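PDB 1T3Q: quinoline 2-oxidoreductase large subunit from Pseudomonas putida, which carries the molybdenum centre and pterin cytosine dinucleotide of a molybdenum hydroxylase that probably oxidises quinoline at carbon 2. Local coordinates for residues 96-110 and 156-168. Residues are numbered along the deposited sequence; the frame is centred on the assembly and turned at random.
Sequences FQTTIQPLLANGVTR and RANDTLAGNVVSR. With SO4 (sulfate ion), chain M; SO4 (sulfate ion), chain K.
The guanidinium of R110 has the side chain of N158 over one face, its amide plane only 16° from its own, and V108 CG1 over the other, 3.7 Å from the plane and off centre. Its edge takes the charged and polar partners. NH1 forms a salt bridge with D159, 2.9 Å to OD1, approached on the syn side but 34° out of the carboxylate plane; the two flat groups stand almost perpendicular. NH1 and NH2 also grip a sulfate, probably from the crystallisation liquor, with NH2 2.9 Å from its O3. NE donates to a water that gives a hydrogen to A157 O and accepts one from D159 N. With Y326 OH as a further partner of NH2, bonds along the whole edge fix the group's rotation; the chain reaches there extended from CG to NE. D159 is the second residue of the type I turn N158-L161, which L161 N closes onto N158 O, and T160 OG1 shares a second water with I100 N. L161 CD2 sits 3.8 Å from T99 CG2, while T99 OG1 bonds to N327 N. Farther along, Q97 N donates to V166 O, 2.9 Å away and in the carbonyl plane, and the Q97 side chain spans from A162 to V165. The F96 ring, swung anti to its own backbone N (chi1 -175°), brings CD1 to 3.7 Å from S167 CB and CE1 to 3.9 Å from V166 CG1. V166 and S167 form a classic beta bulge opposite A359 of strand 352-360. The contact thus joins the hammerhead region, where 99-101 pairs with 87-89 and 108-109 with 55-61, to the loop and first residues of strand 165-170; L103 and L104 pack on helices 77-81 and 263-275.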
loop_
_atom_site.group_PDB
_atom_site.type_symbol
_atom_site.label_atom_id
_atom_site.label_comp_id
_atom_site.label_asym_id
_atom_site.label_seq_id
_atom_site.Cartn_x
_atom_site.Cartn_y
_atom_site.Cartn_z
ATOM N N PHE B 96 24.280 -20.024 30.721
ATOM C CA PHE B 96 23.146 -20.131 29.805
ATOM C C PHE B 96 23.549 -20.857 28.530
ATOM O O PHE B 96 24.588 -20.559 27.945
ATOM C CB PHE B 96 22.619 -18.742 29.431
ATOM C CG PHE B 96 21.371 -18.778 28.591
ATOM C CD1 PHE B 96 20.123 -18.953 29.186
ATOM C CD2 PHE B 96 21.446 -18.669 27.207
ATOM C CE1 PHE B 96 18.961 -19.021 28.406
ATOM C CE2 PHE B 96 20.291 -18.735 26.418
ATOM C CZ PHE B 96 19.048 -18.911 27.024
ATOM N N GLN B 97 22.721 -21.801 28.094
ATOM C CA GLN B 97 23.000 -22.545 26.874
ATOM C C GLN B 97 22.262 -21.965 25.673
ATOM O O GLN B 97 21.035 -22.010 25.596
ATOM C CB GLN B 97 22.621 -24.017 27.039
ATOM C CG GLN B 97 23.532 -24.804 27.970
ATOM C CD GLN B 97 23.423 -26.294 27.736
ATOM O OE1 GLN B 97 22.669 -26.996 28.416
ATOM N NE2 GLN B 97 24.163 -26.786 26.750
ATOM N N THR B 98 23.026 -21.423 24.734
ATOM C CA THR B 98 22.468 -20.844 23.523
ATOM C C THR B 98 21.836 -21.938 22.677
ATOM O O THR B 98 22.286 -23.078 22.693
ATOM C CB THR B 98 23.567 -20.175 22.669
ATOM O OG1 THR B 98 24.083 -19.035 23.359
ATOM C CG2 THR B 98 23.018 -19.751 21.319
ATOM N N THR B 99 20.776 -21.597 21.956
ATOM C CA THR B 99 20.154 -22.564 21.067
ATOM C C THR B 99 20.002 -21.886 19.721
ATOM O O THR B 99 19.905 -20.663 19.634
ATOM C CB THR B 99 18.754 -23.032 21.547
ATOM O OG1 THR B 99 17.883 -21.903 21.689
ATOM C CG2 THR B 99 18.858 -23.781 22.872
ATOM N N ILE B 100 20.029 -22.689 18.667
ATOM C CA ILE B 100 19.848 -22.187 17.319
ATOM C C ILE B 100 18.702 -23.039 16.799
ATOM O O ILE B 100 18.862 -24.239 16.602
ATOM C CB ILE B 100 21.103 -22.416 16.449
ATOM C CG1 ILE B 100 22.298 -21.683 17.062
ATOM C CG2 ILE B 100 20.846 -21.927 15.031
ATOM C CD1 ILE B 100 23.575 -21.763 16.230
ATOM N N GLN B 101 17.533 -22.436 16.626
ATOM C CA GLN B 101 16.397 -23.198 16.140
ATOM C C GLN B 101 16.334 -23.132 14.630
ATOM O O GLN B 101 16.201 -22.053 14.049
ATOM C CB GLN B 101 15.085 -22.672 16.731
ATOM C CG GLN B 101 13.857 -23.373 16.162
ATOM C CD GLN B 101 12.552 -22.894 16.775
ATOM O OE1 GLN B 101 12.531 -21.964 17.586
ATOM N NE2 GLN B 101 11.451 -23.524 16.381
ATOM N N PRO B 102 16.435 -24.291 13.965
ATOM C CA PRO B 102 16.375 -24.269 12.508
ATOM C C PRO B 102 14.951 -23.914 12.082
ATOM O O PRO B 102 13.986 -24.276 12.762
ATOM C CB PRO B 102 16.773 -25.690 12.133
ATOM C CG PRO B 102 16.162 -26.503 13.241
ATOM C CD PRO B 102 16.493 -25.672 14.481
ATOM N N LEU B 103 14.818 -23.187 10.979
ATOM C CA LEU B 103 13.495 -22.801 10.500
ATOM C C LEU B 103 12.697 -24.065 10.191
ATOM O O LEU B 103 11.501 -24.150 10.485
ATOM C CB LEU B 103 13.621 -21.902 9.268
ATOM C CG LEU B 103 14.519 -20.673 9.484
ATOM C CD1 LEU B 103 14.421 -19.746 8.284
ATOM C CD2 LEU B 103 14.108 -19.931 10.762
ATOM N N LEU B 104 13.375 -25.048 9.605
ATOM C CA LEU B 104 12.770 -26.335 9.289
ATOM C C LEU B 104 13.682 -27.405 9.860
ATOM O O LEU B 104 14.902 -27.287 9.769
ATOM C CB LEU B 104 12.660 -26.542 7.778
ATOM C CG LEU B 104 11.284 -26.385 7.136
ATOM C CD1 LEU B 104 10.813 -24.951 7.290
ATOM C CD2 LEU B 104 11.371 -26.764 5.665
ATOM N N ALA B 105 13.101 -28.439 10.456
ATOM C CA ALA B 105 13.914 -29.517 11.004
ATOM C C ALA B 105 14.770 -30.041 9.854
ATOM O O ALA B 105 14.305 -30.115 8.715
ATOM C CB ALA B 105 13.025 -30.627 11.546
ATOM N N ASN B 106 16.021 -30.384 10.143
ATOM C CA ASN B 106 16.909 -30.901 9.108
ATOM C C ASN B 106 17.639 -32.117 9.649
ATOM O O ASN B 106 18.610 -31.983 10.392
ATOM C CB ASN B 106 17.928 -29.835 8.688
ATOM C CG ASN B 106 18.700 -30.226 7.434
ATOM O OD1 ASN B 106 19.602 -29.511 6.998
ATOM N ND2 ASN B 106 18.339 -31.359 6.844
ATOM N N GLY B 107 17.162 -33.303 9.290
ATOM C CA GLY B 107 17.804 -34.516 9.765
ATOM C C GLY B 107 17.216 -35.037 11.063
ATOM O O GLY B 107 17.274 -36.233 11.340
ATOM N N VAL B 108 16.644 -34.142 11.864
ATOM C CA VAL B 108 16.046 -34.540 13.133
ATOM C C VAL B 108 14.968 -33.540 13.546
ATOM O O VAL B 108 15.090 -32.347 13.275
ATOM C CB VAL B 108 17.119 -34.609 14.251
ATOM C CG1 VAL B 108 17.778 -33.254 14.425
ATOM C CG2 VAL B 108 16.498 -35.069 15.557
ATOM N N THR B 109 13.905 -34.033 14.174
ATOM C CA THR B 109 12.834 -33.159 14.649
ATOM C C THR B 109 12.878 -33.229 16.168
ATOM O O THR B 109 13.178 -34.282 16.732
ATOM C CB THR B 109 11.439 -33.598 14.128
ATOM O OG1 THR B 109 11.118 -34.911 14.606
ATOM C CG2 THR B 109 11.432 -33.607 12.608
ATOM N N ARG B 110 12.580 -32.119 16.836
ATOM C CA ARG B 110 12.658 -32.099 18.288
ATOM C C ARG B 110 11.370 -31.829 19.059
ATOM O O ARG B 110 11.406 -31.565 20.256
ATOM C CB ARG B 110 13.749 -31.125 18.709
ATOM C CG ARG B 110 15.095 -31.429 18.039
ATOM C CD ARG B 110 16.214 -30.635 18.672
ATOM N NE ARG B 110 17.526 -30.959 18.119
ATOM C CZ ARG B 110 18.069 -30.370 17.058
ATOM N NH1 ARG B 110 19.274 -30.738 16.643
ATOM N NH2 ARG B 110 17.416 -29.410 16.415
ATOM N N ARG B 156 18.268 -36.857 25.857
ATOM C CA ARG B 156 18.599 -35.443 25.725
ATOM C C ARG B 156 17.631 -34.844 24.700
ATOM O O ARG B 156 17.548 -35.316 23.566
ATOM C CB ARG B 156 20.050 -35.283 25.253
ATOM C CG ARG B 156 20.551 -33.840 25.259
ATOM C CD ARG B 156 22.053 -33.738 24.972
ATOM N NE ARG B 156 22.856 -34.440 25.973
ATOM C CZ ARG B 156 24.179 -34.334 26.092
ATOM N NH1 ARG B 156 24.817 -35.015 27.035
ATOM N NH2 ARG B 156 24.865 -33.540 25.280
ATOM N N ALA B 157 16.893 -33.813 25.105
ATOM C CA ALA B 157 15.913 -33.171 24.228
ATOM C C ALA B 157 16.509 -32.551 22.972
ATOM O O ALA B 157 16.022 -32.782 21.864
ATOM C CB ALA B 157 15.139 -32.103 25.007
ATOM N N ASN B 158 17.562 -31.763 23.151
ATOM C CA ASN B 158 18.217 -31.076 22.045
ATOM C C ASN B 158 19.680 -31.513 21.990
ATOM O O ASN B 158 20.484 -31.119 22.832
ATOM C CB ASN B 158 18.092 -29.565 22.268
ATOM C CG ASN B 158 18.589 -28.747 21.096
ATOM O OD1 ASN B 158 18.043 -27.679 20.795
ATOM N ND2 ASN B 158 19.635 -29.224 20.442
ATOM N N ASP B 159 20.016 -32.324 20.990
ATOM C CA ASP B 159 21.373 -32.848 20.854
ATOM C C ASP B 159 22.493 -31.845 20.607
ATOM O O ASP B 159 23.668 -32.214 20.648
ATOM C CB ASP B 159 21.427 -33.941 19.772
ATOM C CG ASP B 159 20.976 -33.453 18.408
ATOM O OD1 ASP B 159 21.212 -32.275 18.072
ATOM O OD2 ASP B 159 20.399 -34.264 17.655
ATOM N N THR B 160 22.154 -30.586 20.350
ATOM C CA THR B 160 23.189 -29.582 20.134
ATOM C C THR B 160 23.605 -28.996 21.479
ATOM O O THR B 160 24.524 -28.183 21.555
ATOM C CB THR B 160 22.697 -28.417 19.245
ATOM O OG1 THR B 160 21.688 -27.675 19.944
ATOM C CG2 THR B 160 22.125 -28.942 17.934
ATOM N N LEU B 161 22.924 -29.414 22.541
ATOM C CA LEU B 161 23.217 -28.910 23.878
ATOM C C LEU B 161 23.948 -29.924 24.748
ATOM O O LEU B 161 23.987 -31.116 24.443
ATOM C CB LEU B 161 21.922 -28.510 24.593
ATOM C CG LEU B 161 20.981 -27.520 23.906
ATOM C CD1 LEU B 161 19.798 -27.238 24.816
ATOM C CD2 LEU B 161 21.721 -26.239 23.582
ATOM N N ALA B 162 24.523 -29.432 25.840
ATOM C CA ALA B 162 25.224 -30.282 26.787
ATOM C C ALA B 162 24.256 -30.506 27.945
ATOM O O ALA B 162 24.183 -29.699 28.876
ATOM C CB ALA B 162 26.485 -29.594 27.272
ATOM N N GLY B 163 23.499 -31.592 27.877
ATOM C CA GLY B 163 22.543 -31.877 28.930
ATOM C C GLY B 163 21.257 -31.114 28.681
ATOM O O GLY B 163 21.182 -30.308 27.755
ATOM N N ASN B 164 20.247 -31.350 29.508
ATOM C CA ASN B 164 18.963 -30.680 29.330
ATOM C C ASN B 164 18.787 -29.389 30.118
ATOM O O ASN B 164 17.784 -28.698 29.950
ATOM C CB ASN B 164 17.823 -31.640 29.667
ATOM C CG ASN B 164 17.795 -32.849 28.757
ATOM O OD1 ASN B 164 17.903 -32.721 27.537
ATOM N ND2 ASN B 164 17.640 -34.030 29.344
ATOM N N VAL B 165 19.744 -29.058 30.981
ATOM C CA VAL B 165 19.626 -27.831 31.753
ATOM C C VAL B 165 20.093 -26.635 30.930
ATOM O O VAL B 165 21.292 -26.398 30.770
ATOM C CB VAL B 165 20.429 -27.906 33.067
ATOM C CG1 VAL B 165 20.262 -26.603 33.852
ATOM C CG2 VAL B 165 19.938 -29.092 33.901
ATOM N N VAL B 166 19.133 -25.888 30.395
ATOM C CA VAL B 166 19.429 -24.715 29.584
ATOM C C VAL B 166 19.988 -23.581 30.440
ATOM O O VAL B 166 20.883 -22.853 30.012
ATOM C CB VAL B 166 18.159 -24.226 28.843
ATOM C CG1 VAL B 166 18.411 -22.876 28.190
ATOM C CG2 VAL B 166 17.759 -25.255 27.794
ATOM N N SER B 167 19.459 -23.430 31.646
ATOM C CA SER B 167 19.938 -22.381 32.538
ATOM C C SER B 167 19.640 -22.705 33.984
ATOM O O SER B 167 18.599 -23.278 34.310
ATOM C CB SER B 167 19.317 -21.030 32.176
ATOM O OG SER B 167 19.808 -20.004 33.028
ATOM N N ARG B 168 20.564 -22.317 34.854
ATOM C CA ARG B 168 20.440 -22.574 36.276
ATOM C C ARG B 168 21.055 -21.398 37.016
ATOM O O ARG B 168 22.257 -21.150 36.914
ATOM C CB ARG B 168 21.190 -23.860 36.606
ATOM C CG ARG B 168 21.039 -24.346 38.016
ATOM C CD ARG B 168 21.548 -25.771 38.094
ATOM N NE ARG B 168 20.840 -26.515 39.121
ATOM C CZ ARG B 168 20.535 -27.800 39.023
ATOM N NH1 ARG B 168 20.877 -28.492 37.942
ATOM N NH2 ARG B 168 19.878 -28.387 40.006
HETATM S S SO4 M . 20.156 -28.820 13.590
HETATM O O1 SO4 M . 20.884 -29.810 14.407
HETATM O O2 SO4 M . 19.617 -29.475 12.383
HETATM O O3 SO4 M . 19.048 -28.245 14.381
HETATM O O4 SO4 M . 21.079 -27.745 13.183
HETATM S S SO4 K . 18.959 -31.040 40.605
HETATM O O1 SO4 K . 20.032 -30.801 41.592
HETATM O O2 SO4 K . 18.249 -32.290 40.940
HETATM O O3 SO4 K . 18.007 -29.920 40.638
HETATM O O4 SO4 K . 19.544 -31.149 39.255
HETATM O O HOH W 1 21.970 -25.023 19.205
HETATM O O HOH W 2 17.866 -33.389 19.552
#